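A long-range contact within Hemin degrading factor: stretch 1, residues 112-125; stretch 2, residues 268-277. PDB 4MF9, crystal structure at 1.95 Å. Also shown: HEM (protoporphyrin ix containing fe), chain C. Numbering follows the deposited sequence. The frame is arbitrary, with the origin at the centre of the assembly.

Stretch 1 112-125: SPDIDLRLFLGGWN
Stretch 2 (268-277) NAHCIQIHTG

Two segments whose touching residues lie at least 146 apart in sequence pair as antiparallel strands, their axes 4.8 Å apart at closest approach and 179° between directions. The approach is wet. Ser 112 OG accepts from Asp 114 N (3.0 Å) and donates to Ile 115 O (2.6 Å). Pro 113 has no N-H to offer, and its O lies 4.3 Å from Thr 276 O, acceptor against acceptor, so water mediates: one molecule donates to both, another accepts from Asp 116 N and donates to Ile 274 O.

Direct pairing begins where Ile 274 N donates to Asp 116 O (3.0 Å). Asp 116, chi1 t, sets OD1 2.8 Å from Arg 118 NH1 in a salt bridge, while a water links its OD2 to Thr 276 OG1. Leu 117 (phi/psi -137/145; m, t) faces Gln 273 in a non-hydrogen-bonded pair, CA to CA 4.6 Å.

Arg 118 (-119/119) and Ile 272 (-124/132) form the hydrogen-bonded pair: Arg 118 N to Ile 272 O is 2.8 Å, Ile 272 N to Arg 118 O 2.9 Å. The Arg 118 side chain (m, m, t, chi4 -105°) lays one guanidinium face over Ile 274 CD1, and its NE comes 3.0 Å from heme NC. Leu 119 (m, t) returns to the face of Leu 117, packing CD2 3.5 Å from Cys 271 SG.

Phe 120, chi1 m, points toward the partner; its CE2 lies 3.6 Å from Ile 272 CD1 and its CZ 3.2 Å from heme CBC. Phe 120 N donates to His 270 O (2.9 Å). A 3-10 segment follows at 121-123. Glycine suits position 123: an ideal CB on Gly 123 would sit 2.3 Å from His 270 CE1, a clash. Trp 124 (chi1 m, chi2 32°) then brings NE1 to that same His 270 O at 3.0 Å, so one carbonyl serves backbone and indole.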

# COMPACT_ATOMS: atom_id res chain seq x y z
N SER A 112 3.89 -12.55 -8.55
CA SER A 112 5.15 -13.24 -8.35
C SER A 112 5.26 -13.58 -6.86
O SER A 112 4.50 -13.07 -6.04
CB SER A 112 6.32 -12.33 -8.75
OG SER A 112 6.73 -11.54 -7.66
N PRO A 113 6.22 -14.45 -6.49
CA PRO A 113 6.35 -14.78 -5.07
C PRO A 113 6.96 -13.64 -4.25
O PRO A 113 7.00 -13.73 -3.02
CB PRO A 113 7.30 -15.99 -5.08
CG PRO A 113 7.30 -16.49 -6.50
CD PRO A 113 7.09 -15.28 -7.34
N ASP A 114 7.42 -12.58 -4.92
CA ASP A 114 8.05 -11.48 -4.19
C ASP A 114 7.31 -10.16 -4.38
O ASP A 114 6.59 -9.71 -3.48
CB ASP A 114 9.52 -11.36 -4.57
CG ASP A 114 10.31 -12.59 -4.20
OD1 ASP A 114 10.76 -12.69 -3.04
OD2 ASP A 114 10.47 -13.47 -5.07
N ILE A 115 7.48 -9.53 -5.54
CA ILE A 115 6.67 -8.36 -5.86
C ILE A 115 5.26 -8.83 -6.26
O ILE A 115 5.10 -9.62 -7.20
CB ILE A 115 7.29 -7.48 -6.98
CG1 ILE A 115 8.74 -7.11 -6.64
CG2 ILE A 115 6.44 -6.24 -7.21
CD1 ILE A 115 8.89 -6.34 -5.36
N ASP A 116 4.25 -8.34 -5.56
CA ASP A 116 2.88 -8.84 -5.72
C ASP A 116 2.00 -7.62 -5.48
O ASP A 116 1.90 -7.13 -4.35
CB ASP A 116 2.61 -9.93 -4.67
CG ASP A 116 1.32 -10.70 -4.91
OD1 ASP A 116 0.80 -10.74 -6.05
OD2 ASP A 116 0.83 -11.32 -3.92
N LEU A 117 1.41 -7.09 -6.54
CA LEU A 117 0.79 -5.78 -6.48
C LEU A 117 -0.55 -5.79 -7.19
O LEU A 117 -0.73 -6.47 -8.20
CB LEU A 117 1.70 -4.73 -7.17
CG LEU A 117 3.05 -4.38 -6.53
CD1 LEU A 117 3.95 -3.61 -7.52
CD2 LEU A 117 2.83 -3.53 -5.31
N ARG A 118 -1.50 -5.02 -6.66
CA ARG A 118 -2.73 -4.76 -7.39
C ARG A 118 -2.79 -3.26 -7.60
O ARG A 118 -2.81 -2.49 -6.63
CB ARG A 118 -3.96 -5.20 -6.59
CG ARG A 118 -3.88 -6.63 -6.06
CD ARG A 118 -3.72 -7.67 -7.17
NE ARG A 118 -3.57 -9.02 -6.63
CZ ARG A 118 -2.42 -9.69 -6.59
NH1 ARG A 118 -1.30 -9.15 -7.08
NH2 ARG A 118 -2.39 -10.92 -6.06
N LEU A 119 -2.80 -2.85 -8.86
CA LEU A 119 -2.67 -1.44 -9.22
C LEU A 119 -3.97 -0.90 -9.79
O LEU A 119 -4.50 -1.44 -10.76
CB LEU A 119 -1.52 -1.25 -10.23
CG LEU A 119 -0.23 -2.01 -9.89
CD1 LEU A 119 0.79 -1.94 -11.03
CD2 LEU A 119 0.38 -1.49 -8.59
N PHE A 120 -4.49 0.16 -9.17
CA PHE A 120 -5.72 0.79 -9.63
C PHE A 120 -5.37 2.12 -10.28
O PHE A 120 -5.33 3.17 -9.63
CB PHE A 120 -6.69 0.96 -8.46
CG PHE A 120 -6.91 -0.31 -7.72
CD1 PHE A 120 -7.77 -1.28 -8.22
CD2 PHE A 120 -6.23 -0.57 -6.54
CE1 PHE A 120 -7.96 -2.46 -7.54
CE2 PHE A 120 -6.41 -1.75 -5.87
CZ PHE A 120 -7.27 -2.69 -6.36
N LEU A 121 -5.12 2.04 -11.59
CA LEU A 121 -4.39 3.05 -12.35
C LEU A 121 -5.16 4.33 -12.62
O LEU A 121 -4.59 5.34 -13.03
CB LEU A 121 -3.94 2.46 -13.68
CG LEU A 121 -3.06 1.22 -13.55
CD1 LEU A 121 -2.69 0.70 -14.93
CD2 LEU A 121 -1.80 1.54 -12.73
N GLY A 122 -6.45 4.30 -12.37
CA GLY A 122 -7.31 5.40 -12.67
C GLY A 122 -7.01 6.67 -11.97
O GLY A 122 -7.19 7.70 -12.51
N GLY A 123 -6.60 6.58 -10.72
CA GLY A 123 -6.22 7.76 -9.96
C GLY A 123 -4.73 8.12 -10.07
O GLY A 123 -4.27 9.11 -9.49
N TRP A 124 -3.97 7.31 -10.80
CA TRP A 124 -2.55 7.60 -10.96
C TRP A 124 -2.38 8.82 -11.85
O TRP A 124 -2.89 8.85 -12.97
CB TRP A 124 -1.83 6.41 -11.59
CG TRP A 124 -1.72 5.21 -10.69
CD1 TRP A 124 -2.60 4.81 -9.73
CD2 TRP A 124 -0.64 4.26 -10.67
NE1 TRP A 124 -2.15 3.66 -9.12
CE2 TRP A 124 -0.95 3.31 -9.67
CE3 TRP A 124 0.54 4.11 -11.41
CZ2 TRP A 124 -0.11 2.23 -9.40
CZ3 TRP A 124 1.37 3.04 -11.13
CH2 TRP A 124 1.04 2.11 -10.13
N ASN A 125 -1.68 9.84 -11.37
CA ASN A 125 -1.67 11.11 -12.09
C ASN A 125 -0.32 11.49 -12.71
O ASN A 125 -0.24 11.78 -13.91
CB ASN A 125 -2.13 12.24 -11.18
CG ASN A 125 -2.21 13.56 -11.91
OD1 ASN A 125 -2.83 13.66 -12.97
ND2 ASN A 125 -1.57 14.58 -11.36
N ASN A 268 -3.27 1.79 -0.30
CA ASN A 268 -3.97 3.05 -0.25
C ASN A 268 -5.06 2.95 -1.31
O ASN A 268 -5.28 1.86 -1.84
CB ASN A 268 -3.00 4.21 -0.52
CG ASN A 268 -2.19 4.00 -1.80
OD1 ASN A 268 -2.75 3.91 -2.89
ND2 ASN A 268 -0.87 3.94 -1.66
N ALA A 269 -5.72 4.05 -1.65
CA ALA A 269 -6.81 3.99 -2.62
C ALA A 269 -6.39 3.50 -4.01
O ALA A 269 -7.23 3.05 -4.79
CB ALA A 269 -7.47 5.36 -2.72
N HIS A 270 -5.09 3.57 -4.32
CA HIS A 270 -4.64 3.35 -5.69
C HIS A 270 -3.71 2.17 -5.90
O HIS A 270 -3.38 1.82 -7.04
CB HIS A 270 -3.96 4.63 -6.21
CG HIS A 270 -4.74 5.87 -5.93
ND1 HIS A 270 -5.86 6.22 -6.66
CD2 HIS A 270 -4.59 6.83 -4.99
CE1 HIS A 270 -6.35 7.35 -6.19
NE2 HIS A 270 -5.60 7.74 -5.17
N CYS A 271 -3.25 1.56 -4.82
CA CYS A 271 -2.24 0.52 -4.93
C CYS A 271 -2.30 -0.36 -3.71
O CYS A 271 -2.41 0.13 -2.58
CB CYS A 271 -0.85 1.15 -5.09
SG CYS A 271 0.49 -0.01 -5.42
N ILE A 272 -2.24 -1.67 -3.93
CA ILE A 272 -2.12 -2.61 -2.82
C ILE A 272 -0.90 -3.48 -3.06
O ILE A 272 -0.71 -4.00 -4.16
CB ILE A 272 -3.39 -3.48 -2.66
CG1 ILE A 272 -4.60 -2.59 -2.38
CG2 ILE A 272 -3.16 -4.52 -1.58
CD1 ILE A 272 -5.96 -3.28 -2.60
N GLN A 273 -0.08 -3.62 -2.02
CA GLN A 273 1.15 -4.40 -2.08
C GLN A 273 1.07 -5.53 -1.06
O GLN A 273 0.59 -5.34 0.06
CB GLN A 273 2.35 -3.50 -1.77
CG GLN A 273 3.71 -4.18 -1.85
CD GLN A 273 4.86 -3.17 -1.94
OE1 GLN A 273 4.84 -2.24 -2.76
NE2 GLN A 273 5.87 -3.35 -1.10
N ILE A 274 1.54 -6.71 -1.45
CA ILE A 274 1.32 -7.93 -0.67
C ILE A 274 2.64 -8.64 -0.43
O ILE A 274 3.48 -8.73 -1.33
CB ILE A 274 0.36 -8.89 -1.43
CG1 ILE A 274 -0.91 -8.16 -1.87
CG2 ILE A 274 -0.03 -10.08 -0.57
CD1 ILE A 274 -1.64 -8.82 -3.04
N HIS A 275 2.84 -9.13 0.79
CA HIS A 275 3.94 -10.03 1.09
C HIS A 275 3.36 -11.40 1.39
O HIS A 275 2.44 -11.50 2.19
CB HIS A 275 4.71 -9.56 2.31
CG HIS A 275 5.56 -10.63 2.93
ND1 HIS A 275 6.75 -11.05 2.37
CD2 HIS A 275 5.40 -11.36 4.05
CE1 HIS A 275 7.28 -11.99 3.13
NE2 HIS A 275 6.48 -12.21 4.15
N THR A 276 3.90 -12.44 0.76
CA THR A 276 3.52 -13.81 1.09
C THR A 276 4.75 -14.53 1.64
O THR A 276 5.82 -14.50 1.04
CB THR A 276 2.99 -14.56 -0.13
OG1 THR A 276 1.85 -13.87 -0.66
CG2 THR A 276 2.58 -15.98 0.24
N GLY A 277 4.59 -15.17 2.79
CA GLY A 277 5.68 -15.92 3.39
C GLY A 277 5.80 -15.66 4.87
O GLY A 277 5.00 -14.93 5.45
CHA HEM C . -7.13 -11.31 -1.46
CHB HEM C . -4.69 -14.05 -4.45
CHC HEM C . -5.89 -11.11 -8.06
CHD HEM C . -7.28 -7.87 -4.81
C1A HEM C . -6.43 -12.35 -1.99
C2A HEM C . -6.06 -13.54 -1.29
C3A HEM C . -5.41 -14.30 -2.13
C4A HEM C . -5.32 -13.58 -3.33
CMA HEM C . -4.81 -15.64 -1.81
CAA HEM C . -6.37 -13.92 0.11
CBA HEM C . -6.97 -15.33 0.34
CGA HEM C . -8.37 -15.30 -0.15
O1A HEM C . -8.82 -16.21 -0.85
O2A HEM C . -9.04 -14.36 0.16
C1B HEM C . -4.86 -13.44 -5.68
C2B HEM C . -4.33 -14.06 -6.83
C3B HEM C . -4.65 -13.28 -7.87
C4B HEM C . -5.40 -12.13 -7.31
CMB HEM C . -3.59 -15.36 -6.86
CAB HEM C . -4.27 -13.62 -9.27
CBB HEM C . -4.04 -12.77 -10.23
C1C HEM C . -6.39 -9.98 -7.52
C2C HEM C . -6.88 -8.91 -8.25
C3C HEM C . -7.28 -7.98 -7.34
C4C HEM C . -7.03 -8.47 -6.03
CMC HEM C . -6.96 -8.82 -9.74
CAC HEM C . -7.85 -6.69 -7.67
CBC HEM C . -7.98 -5.84 -6.69
C1D HEM C . -7.38 -8.56 -3.60
C2D HEM C . -7.91 -7.97 -2.33
C3D HEM C . -7.87 -8.94 -1.42
C4D HEM C . -7.32 -10.11 -2.12
CMD HEM C . -8.41 -6.57 -2.04
CAD HEM C . -8.29 -8.84 0.02
CBD HEM C . -9.65 -9.50 0.18
CGD HEM C . -10.46 -9.25 1.42
O1D HEM C . -10.87 -10.24 1.99
O2D HEM C . -10.74 -8.14 1.84
NA HEM C . -5.95 -12.40 -3.24
NB HEM C . -5.50 -12.30 -5.99
NC HEM C . -6.50 -9.69 -6.23
ND HEM C . -7.04 -9.82 -3.40
FE HEM C . -6.36 -10.99 -4.64
O HOH W 1 5.51 -11.62 -1.74
O HOH W 2 5.99 -15.89 -1.59
O HOH W 3 4.87 -7.33 -3.06
O HOH W 4 2.67 -11.95 -2.22
O HOH W 5 -7.17 4.87 -8.54